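PDB 3MYR: nickel-dependent hydrogenase large subunit from Allochromatium vinosum, which carries the nickel-iron centre of a heterodimeric hydrogenase that oxidises molecular hydrogen and passes the electrons to an acceptor, probably recycling hydrogen released by nitrogenase. Local coordinates for residues F281-D286 against L391-M396. Sequence-based numbering, arbitrary orientation.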
loop_
_atom_site.group_PDB
_atom_site.type_symbol
_atom_site.label_atom_id
_atom_site.label_comp_id
_atom_site.label_asym_id
_atom_site.label_seq_id
_atom_site.Cartn_x
_atom_site.Cartn_y
_atom_site.Cartn_z
ATOM N N PHE B 281 -17.302 4.877 -14.482
ATOM C CA PHE B 281 -16.640 5.038 -13.178
ATOM C C PHE B 281 -17.497 4.404 -12.105
ATOM O O PHE B 281 -18.691 4.497 -12.167
ATOM C CB PHE B 281 -16.400 6.518 -12.874
ATOM C CG PHE B 281 -15.552 7.151 -13.893
ATOM C CD1 PHE B 281 -16.123 7.605 -15.092
ATOM C CD2 PHE B 281 -14.149 7.216 -13.718
ATOM C CE1 PHE B 281 -15.298 8.161 -16.143
ATOM C CE2 PHE B 281 -13.331 7.767 -14.727
ATOM C CZ PHE B 281 -13.908 8.169 -15.969
ATOM N N LEU B 282 -16.879 3.770 -11.120
ATOM C CA LEU B 282 -17.642 3.092 -10.115
ATOM C C LEU B 282 -17.140 3.482 -8.709
ATOM O O LEU B 282 -15.916 3.451 -8.445
ATOM C CB LEU B 282 -17.512 1.577 -10.365
ATOM C CG LEU B 282 -17.972 0.604 -9.285
ATOM C CD1 LEU B 282 -19.514 0.592 -9.292
ATOM C CD2 LEU B 282 -17.413 -0.778 -9.562
ATOM N N CYS B 283 -18.107 3.768 -7.812
ATOM C CA CYS B 283 -17.858 3.996 -6.394
ATOM C C CYS B 283 -18.797 3.163 -5.542
ATOM O O CYS B 283 -19.991 3.166 -5.785
ATOM C CB CYS B 283 -18.121 5.456 -6.015
ATOM S SG CYS B 283 -17.044 6.592 -6.890
ATOM N N TYR B 284 -18.268 2.568 -4.479
ATOM C CA TYR B 284 -19.127 2.012 -3.448
ATOM C C TYR B 284 -19.479 3.063 -2.404
ATOM O O TYR B 284 -20.444 2.857 -1.634
ATOM C CB TYR B 284 -18.470 0.815 -2.779
ATOM C CG TYR B 284 -18.038 -0.314 -3.690
ATOM C CD1 TYR B 284 -18.684 -0.549 -4.923
ATOM C CD2 TYR B 284 -17.043 -1.240 -3.257
ATOM C CE1 TYR B 284 -18.305 -1.652 -5.740
ATOM C CE2 TYR B 284 -16.636 -2.374 -4.101
ATOM C CZ TYR B 284 -17.246 -2.516 -5.349
ATOM O OH TYR B 284 -16.836 -3.577 -6.146
ATOM N N GLY B 285 -18.689 4.144 -2.320
ATOM C CA GLY B 285 -18.930 5.174 -1.306
ATOM C C GLY B 285 -18.334 4.792 0.061
ATOM O O GLY B 285 -17.936 3.632 0.289
ATOM N N ASP B 286 -18.205 5.770 0.963
ATOM C CA ASP B 286 -17.583 5.529 2.265
ATOM C C ASP B 286 -17.723 6.752 3.172
ATOM O O ASP B 286 -18.132 7.813 2.710
ATOM C CB ASP B 286 -16.090 5.224 2.091
ATOM C CG ASP B 286 -15.555 4.294 3.194
ATOM O OD1 ASP B 286 -14.622 3.521 2.922
ATOM O OD2 ASP B 286 -16.031 4.383 4.359
ATOM N N LEU B 391 -10.461 9.695 -9.486
ATOM C CA LEU B 391 -11.230 10.336 -10.575
ATOM C C LEU B 391 -12.735 9.946 -10.488
ATOM O O LEU B 391 -13.636 10.782 -10.637
ATOM C CB LEU B 391 -10.657 9.985 -11.951
ATOM C CG LEU B 391 -11.270 10.737 -13.179
ATOM C CD1 LEU B 391 -11.418 12.280 -12.988
ATOM C CD2 LEU B 391 -10.468 10.431 -14.507
ATOM N N ALA B 392 -12.997 8.672 -10.205
ATOM C CA ALA B 392 -14.399 8.196 -10.064
ATOM C C ALA B 392 -15.067 8.920 -8.922
ATOM O O ALA B 392 -16.220 9.321 -9.039
ATOM C CB ALA B 392 -14.446 6.711 -9.794
ATOM N N ARG B 393 -14.329 9.153 -7.828
ATOM C CA ARG B 393 -14.928 9.774 -6.644
ATOM C C ARG B 393 -15.200 11.236 -6.910
ATOM O O ARG B 393 -16.250 11.792 -6.531
ATOM C CB ARG B 393 -14.038 9.587 -5.390
ATOM C CG ARG B 393 -14.233 8.184 -4.713
ATOM C CD ARG B 393 -13.412 8.128 -3.367
ATOM N NE ARG B 393 -11.965 8.233 -3.655
ATOM C CZ ARG B 393 -11.102 7.228 -3.826
ATOM N NH1 ARG B 393 -9.800 7.494 -3.997
ATOM N NH2 ARG B 393 -11.500 5.964 -3.801
ATOM N N VAL B 394 -14.233 11.888 -7.526
ATOM C CA VAL B 394 -14.389 13.329 -7.740
ATOM C C VAL B 394 -15.500 13.566 -8.757
ATOM O O VAL B 394 -16.333 14.468 -8.594
ATOM C CB VAL B 394 -13.051 14.021 -8.123
ATOM C CG1 VAL B 394 -13.272 15.420 -8.650
ATOM C CG2 VAL B 394 -12.149 14.043 -6.901
ATOM N N LEU B 395 -15.580 12.728 -9.768
ATOM C CA LEU B 395 -16.744 12.802 -10.673
ATOM C C LEU B 395 -18.074 12.582 -9.954
ATOM O O LEU B 395 -19.010 13.338 -10.197
ATOM C CB LEU B 395 -16.623 11.934 -11.952
ATOM C CG LEU B 395 -15.434 12.222 -12.891
ATOM C CD1 LEU B 395 -15.270 11.054 -13.859
ATOM C CD2 LEU B 395 -15.659 13.507 -13.694
ATOM N N MET B 396 -18.132 11.595 -9.043
ATOM C CA MET B 396 -19.350 11.314 -8.289
ATOM C C MET B 396 -19.739 12.471 -7.381
ATOM O O MET B 396 -20.911 12.806 -7.264
ATOM C CB MET B 396 -19.167 10.053 -7.439
ATOM C CG MET B 396 -20.445 9.182 -7.332
ATOM S SD MET B 396 -20.961 8.422 -8.924
ATOM C CE MET B 396 -19.523 7.459 -9.465
#
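Phe281 lays its ring over Leu395, whose CD1 methyl sits 3.6 Å from the ring centroid and only 6° off the normal, a CH-pi contact squarely on one face. Its CG stands anti to the carbonyl carbon, beside the backbone N (chi1 -60°), and from there the ring reaches Leu395. Obliquely to the ring, Leu391 CD2 reaches CE2 of Phe281 at 3.9 Å, so the ring bears on two leucines one turn apart. At its root, Phe281 CB rests on the Ala392 methyl, CB to CB 3.7 Å, and that small bump also reaches the carbonyl O of Leu282 at 3.8 Å. Strand 281-288, paired antiparallel with strand 300-305, lies across helix 390-399, the short segments running nearly perpendicular at 83° with axes 7.4 Å apart. Two residues along the strand from Phe281, Cys283 is the second projection: its SG drops into a hollow walled by Ala392, Arg393 and Met396, 3.6 Å from Ala392 O and also against Arg393 CG. Met396, bent at chi2 and chi3, curls its CE methyl back against Cys283 SG (3.7 Å), forming one wall of the hollow. An alanine in place of Phe281 would probably open a gap above Leu395 CD1 and leave the Leu391 methyl without its aromatic neighbour. No hydrogen bond joins the segments; beyond this apolar seam the side chain of Arg393 comes within about 7 Å of the bound nickel-iron centre, its NH1 and NH2 held by salt bridges to Glu436 and Glu484.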